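Local coordinates for amidohydrolase family protein (Acinetobacter baumannii, PDB 4I6K), which probably hydrolyses the lactone ring of 2-pyrone-4,6-dicarboxylic acid, as a TIM-barrel member of the amidohydrolase superfamily, at residues 153-158 / 167-172; 197-202 / 231-236. All blocks are in the same frame, centred on the assembly; numbering follows the deposited sequence.

From the N terminus, the chain first builds the strands and helices of the (beta/alpha)8 barrel up to strand 152-156. Contact 1 then closes a short loop: helix 159-169 runs back along the barrel, and its last turn packs on the strand it follows. The chain next passes through strand 176-178 and enters helix 193-201. Contact 2 closes a wider loop there, around strand 207-210, by pairing that helix with helix 222-237. The two contacts neither nest nor cross, since the first closes before the second opens. Their centres lie about 15 Å apart. They touch where Pro167 CD meets Leu201 CD1, so three successive outer helices are joined side by side.

Contact 1 (153-158 / 167-172); sequences VELHAP and PQLNEY
Leu169 meets Leu155 and Val153 through one methyl group, its CD1. It belongs to 167-172, the segment that carries the C-terminal part of helix 159-169 and turns toward the next strand. Pro167 opens the segment at a kink, where its ring nitrogen makes no bond to the preceding turn. Two residues on, Leu169 points at the strand. Its CG lies beside the backbone N (chi1 -61°), and its chain extends from there to CD1. Leu155 reaches out from the strand to meet it tip to tip. Leu169 CD1 sits against both methyls of Leu155, at 3.9 Å from CD1 and 4.0 Å from CD2. Val153 CG1 adds a looser touch, 4.4 Å from Leu169 CD1. All three residues are buried. A type I turn then runs from Leu169 to Tyr172. Tyr172 N bonds back to Leu169 O at 3.2 Å, and Gln206 binds the same oxygen. The Tyr172 side chain packs on helix 137-148. This is the strand-to-helix half of a beta-alpha-beta unit in the barrel wall. Leu155 also packs on Leu162 and Leu166 of helix 159-169 and on Leu124 of strand 119-125, while Val153 and Leu155 bond through their backbones to Val177 of strand 176-178.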
# COMPACT_ATOMS: atom_id res chain seq x y z
N VAL A 153 1.08 3.77 9.15
CA VAL A 153 -0.08 2.88 9.09
C VAL A 153 -0.69 2.88 7.67
O VAL A 153 -1.17 3.92 7.20
CB VAL A 153 -1.16 3.24 10.13
CG1 VAL A 153 -2.41 2.41 9.92
CG2 VAL A 153 -0.62 3.05 11.54
N GLU A 154 -0.64 1.73 7.01
CA GLU A 154 -1.14 1.55 5.64
C GLU A 154 -2.54 0.96 5.65
O GLU A 154 -2.82 -0.00 6.37
CB GLU A 154 -0.18 0.65 4.85
CG GLU A 154 -0.51 0.48 3.36
CD GLU A 154 0.44 -0.48 2.64
OE1 GLU A 154 1.26 -1.15 3.32
OE2 GLU A 154 0.37 -0.57 1.40
N LEU A 155 -3.44 1.53 4.84
CA LEU A 155 -4.81 1.02 4.75
C LEU A 155 -5.13 0.48 3.37
O LEU A 155 -4.84 1.11 2.35
CB LEU A 155 -5.84 2.12 5.10
CG LEU A 155 -5.54 2.97 6.33
CD1 LEU A 155 -6.65 4.00 6.58
CD2 LEU A 155 -5.33 2.08 7.55
N HIS A 156 -5.73 -0.70 3.35
CA HIS A 156 -6.38 -1.17 2.15
C HIS A 156 -7.81 -1.46 2.54
O HIS A 156 -8.06 -2.36 3.34
CB HIS A 156 -5.69 -2.41 1.61
CG HIS A 156 -6.23 -2.85 0.29
ND1 HIS A 156 -6.64 -4.14 0.04
CD2 HIS A 156 -6.48 -2.15 -0.85
CE1 HIS A 156 -7.08 -4.23 -1.20
NE2 HIS A 156 -6.99 -3.03 -1.76
N ALA A 157 -8.74 -0.68 2.01
CA ALA A 157 -10.11 -0.72 2.48
C ALA A 157 -11.04 0.07 1.57
O ALA A 157 -10.61 0.99 0.87
CB ALA A 157 -10.18 -0.18 3.90
N PRO A 158 -12.33 -0.30 1.58
CA PRO A 158 -13.34 0.40 0.81
C PRO A 158 -13.66 1.76 1.42
O PRO A 158 -13.57 1.93 2.64
CB PRO A 158 -14.56 -0.52 0.93
CG PRO A 158 -14.36 -1.21 2.27
CD PRO A 158 -12.88 -1.45 2.32
N PRO A 167 -10.85 9.36 10.76
CA PRO A 167 -11.14 10.18 11.94
C PRO A 167 -10.46 9.66 13.19
O PRO A 167 -9.97 10.45 13.98
CB PRO A 167 -12.67 10.07 12.06
CG PRO A 167 -13.12 9.95 10.67
CD PRO A 167 -12.07 9.07 9.99
N GLN A 168 -10.42 8.35 13.38
CA GLN A 168 -9.73 7.76 14.53
C GLN A 168 -8.21 7.90 14.44
O GLN A 168 -7.51 8.16 15.44
CB GLN A 168 -10.13 6.29 14.68
CG GLN A 168 -11.39 6.13 15.50
CD GLN A 168 -12.29 5.03 15.00
OE1 GLN A 168 -13.47 4.99 15.35
NE2 GLN A 168 -11.76 4.14 14.17
N LEU A 169 -7.70 7.73 13.23
CA LEU A 169 -6.27 7.83 13.00
C LEU A 169 -5.81 9.29 13.08
O LEU A 169 -4.62 9.57 13.27
CB LEU A 169 -5.92 7.15 11.67
CG LEU A 169 -6.27 5.65 11.62
CD1 LEU A 169 -5.93 4.99 10.29
CD2 LEU A 169 -5.60 4.89 12.75
N ASN A 170 -6.75 10.23 12.98
CA ASN A 170 -6.41 11.66 13.11
C ASN A 170 -5.66 11.99 14.39
O ASN A 170 -4.99 13.02 14.48
CB ASN A 170 -7.67 12.52 13.05
CG ASN A 170 -8.04 12.90 11.65
OD1 ASN A 170 -7.41 12.44 10.71
ND2 ASN A 170 -9.05 13.75 11.51
N GLU A 171 -5.80 11.11 15.38
CA GLU A 171 -5.29 11.35 16.73
C GLU A 171 -3.84 10.93 16.98
O GLU A 171 -3.37 10.97 18.11
CB GLU A 171 -6.18 10.63 17.73
CG GLU A 171 -7.65 10.93 17.57
CD GLU A 171 -8.46 10.46 18.75
OE1 GLU A 171 -9.60 10.97 18.93
OE2 GLU A 171 -7.96 9.59 19.50
N TYR A 172 -3.13 10.54 15.93
CA TYR A 172 -1.78 10.02 16.09
C TYR A 172 -0.88 10.75 15.12
O TYR A 172 -1.33 11.18 14.07
CB TYR A 172 -1.75 8.53 15.78
CG TYR A 172 -2.67 7.72 16.64
CD1 TYR A 172 -2.20 7.09 17.78
CD2 TYR A 172 -4.02 7.60 16.32
CE1 TYR A 172 -3.05 6.35 18.59
CE2 TYR A 172 -4.88 6.85 17.12
CZ TYR A 172 -4.39 6.24 18.26
OH TYR A 172 -5.22 5.50 19.07

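Contact 2 (197-202 / 231-236); sequences KFLSLL and YNIFKE
Leu199 points from helix 193-201 toward helix 222-237, where it meets Ile233 and Phe234. Its CB leaves the helix on the side facing the partner. Next comes CG, which lies beside the backbone N and anti to the carbonyl carbon (chi1 -71°). This carries the fork of the side chain in between the two helices. At the fork, CD1 meets one partner, with Ile233 CG2 3.9 Å away. CD2 meets two. It lies 3.8 Å from Ile233 CG2, so this single methyl of Ile233 touches both branches of the leucine. It also lies 3.8 Å from Phe234 CE1, at the edge of the ring and in its plane. Both partner side chains cross Leu199 at about a right angle. The CB of Phe234 does not aim at helix 193-201, but its ring reaches nearer. The nearest CA atoms across the two segments are those of Leu199 and Phe234, 8.3 Å apart. Farther in, Leu202 and Phe234 both rest on Ile209 of strand 207-210, and Phe234 also on Leu243. Helix 222-237, and the loop residue just after helix 193-201, thus also rest on the barrel strands. The chemistry is purely apolar. Methyl groups meet methyl groups and a ring edge. The contact therefore probably owes its stability to close fit and exclusion of water, although Ile233 is only partly buried.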
# COMPACT_ATOMS: atom_id res chain seq x y z
N LYS A 197 -16.59 11.93 1.03
CA LYS A 197 -16.30 12.17 2.43
C LYS A 197 -14.83 11.86 2.70
O LYS A 197 -14.12 12.66 3.31
CB LYS A 197 -17.19 11.31 3.33
CG LYS A 197 -16.92 11.48 4.83
CD LYS A 197 -17.58 12.72 5.42
CE LYS A 197 -18.90 12.37 6.10
NZ LYS A 197 -19.54 13.55 6.74
N PHE A 198 -14.39 10.70 2.21
CA PHE A 198 -13.00 10.26 2.31
C PHE A 198 -12.04 11.37 1.89
O PHE A 198 -11.12 11.72 2.63
CB PHE A 198 -12.79 9.00 1.46
CG PHE A 198 -11.37 8.79 1.01
CD1 PHE A 198 -11.02 8.93 -0.32
CD2 PHE A 198 -10.38 8.46 1.92
CE1 PHE A 198 -9.72 8.72 -0.74
CE2 PHE A 198 -9.07 8.26 1.51
CZ PHE A 198 -8.74 8.40 0.18
N LEU A 199 -12.29 11.93 0.71
CA LEU A 199 -11.46 12.99 0.16
C LEU A 199 -11.40 14.19 1.10
O LEU A 199 -10.33 14.78 1.29
CB LEU A 199 -12.01 13.43 -1.20
CG LEU A 199 -11.85 12.46 -2.36
CD1 LEU A 199 -12.71 12.91 -3.51
CD2 LEU A 199 -10.39 12.39 -2.79
N SER A 200 -12.53 14.57 1.67
CA SER A 200 -12.57 15.72 2.55
C SER A 200 -11.79 15.46 3.85
O SER A 200 -11.35 16.40 4.53
CB SER A 200 -14.02 16.06 2.89
OG SER A 200 -14.59 15.04 3.70
N LEU A 201 -11.62 14.19 4.19
CA LEU A 201 -10.99 13.82 5.46
C LEU A 201 -9.48 13.82 5.33
O LEU A 201 -8.75 13.75 6.33
CB LEU A 201 -11.44 12.43 5.90
CG LEU A 201 -12.92 12.27 6.21
CD1 LEU A 201 -13.27 10.82 6.50
CD2 LEU A 201 -13.24 13.16 7.39
N LEU A 202 -9.01 13.88 4.09
CA LEU A 202 -7.58 13.84 3.83
C LEU A 202 -6.91 15.09 4.37
O LEU A 202 -7.41 16.21 4.18
CB LEU A 202 -7.31 13.71 2.34
CG LEU A 202 -7.71 12.40 1.66
CD1 LEU A 202 -7.56 12.54 0.16
CD2 LEU A 202 -6.87 11.24 2.18
N TYR A 231 -6.55 10.96 -9.51
CA TYR A 231 -5.28 11.67 -9.54
C TYR A 231 -5.48 13.18 -9.64
O TYR A 231 -4.90 13.94 -8.85
CB TYR A 231 -4.41 11.17 -10.71
CG TYR A 231 -3.06 11.87 -10.80
CD1 TYR A 231 -2.05 11.62 -9.86
CD2 TYR A 231 -2.78 12.76 -11.84
CE1 TYR A 231 -0.81 12.24 -9.94
CE2 TYR A 231 -1.54 13.40 -11.92
CZ TYR A 231 -0.56 13.13 -10.97
OH TYR A 231 0.67 13.75 -11.05
N ASN A 232 -6.30 13.61 -10.59
CA ASN A 232 -6.54 15.04 -10.77
C ASN A 232 -7.10 15.66 -9.52
O ASN A 232 -6.65 16.73 -9.09
CB ASN A 232 -7.51 15.31 -11.93
CG ASN A 232 -6.94 14.91 -13.27
OD1 ASN A 232 -7.66 14.89 -14.27
ND2 ASN A 232 -5.66 14.57 -13.31
N ILE A 233 -8.08 15.00 -8.92
CA ILE A 233 -8.62 15.46 -7.64
C ILE A 233 -7.49 15.65 -6.61
O ILE A 233 -7.33 16.72 -6.05
CB ILE A 233 -9.70 14.50 -7.13
CG1 ILE A 233 -10.90 14.54 -8.07
CG2 ILE A 233 -10.12 14.84 -5.71
CD1 ILE A 233 -12.00 13.55 -7.70
N PHE A 234 -6.70 14.60 -6.38
CA PHE A 234 -5.55 14.69 -5.47
C PHE A 234 -4.70 15.92 -5.76
O PHE A 234 -4.27 16.63 -4.84
CB PHE A 234 -4.66 13.45 -5.60
CG PHE A 234 -5.38 12.14 -5.36
CD1 PHE A 234 -6.57 12.12 -4.63
CD2 PHE A 234 -4.86 10.94 -5.83
CE1 PHE A 234 -7.22 10.91 -4.39
CE2 PHE A 234 -5.50 9.73 -5.59
CZ PHE A 234 -6.69 9.72 -4.87
N LYS A 235 -4.44 16.17 -7.04
CA LYS A 235 -3.66 17.32 -7.45
C LYS A 235 -4.29 18.61 -6.95
O LYS A 235 -3.63 19.41 -6.29
CB LYS A 235 -3.57 17.38 -8.97
CG LYS A 235 -2.21 17.78 -9.48
CD LYS A 235 -1.50 16.56 -10.02
CE LYS A 235 -2.11 16.13 -11.36
NZ LYS A 235 -1.67 17.00 -12.50
N GLU A 236 -5.56 18.82 -7.28
CA GLU A 236 -6.22 20.07 -6.94
C GLU A 236 -6.36 20.25 -5.43
O GLU A 236 -6.44 21.38 -4.94
CB GLU A 236 -7.59 20.13 -7.60
CG GLU A 236 -7.52 19.92 -9.09
CD GLU A 236 -8.71 19.15 -9.63
OE1 GLU A 236 -9.64 18.86 -8.85
OE2 GLU A 236 -8.70 18.82 -10.84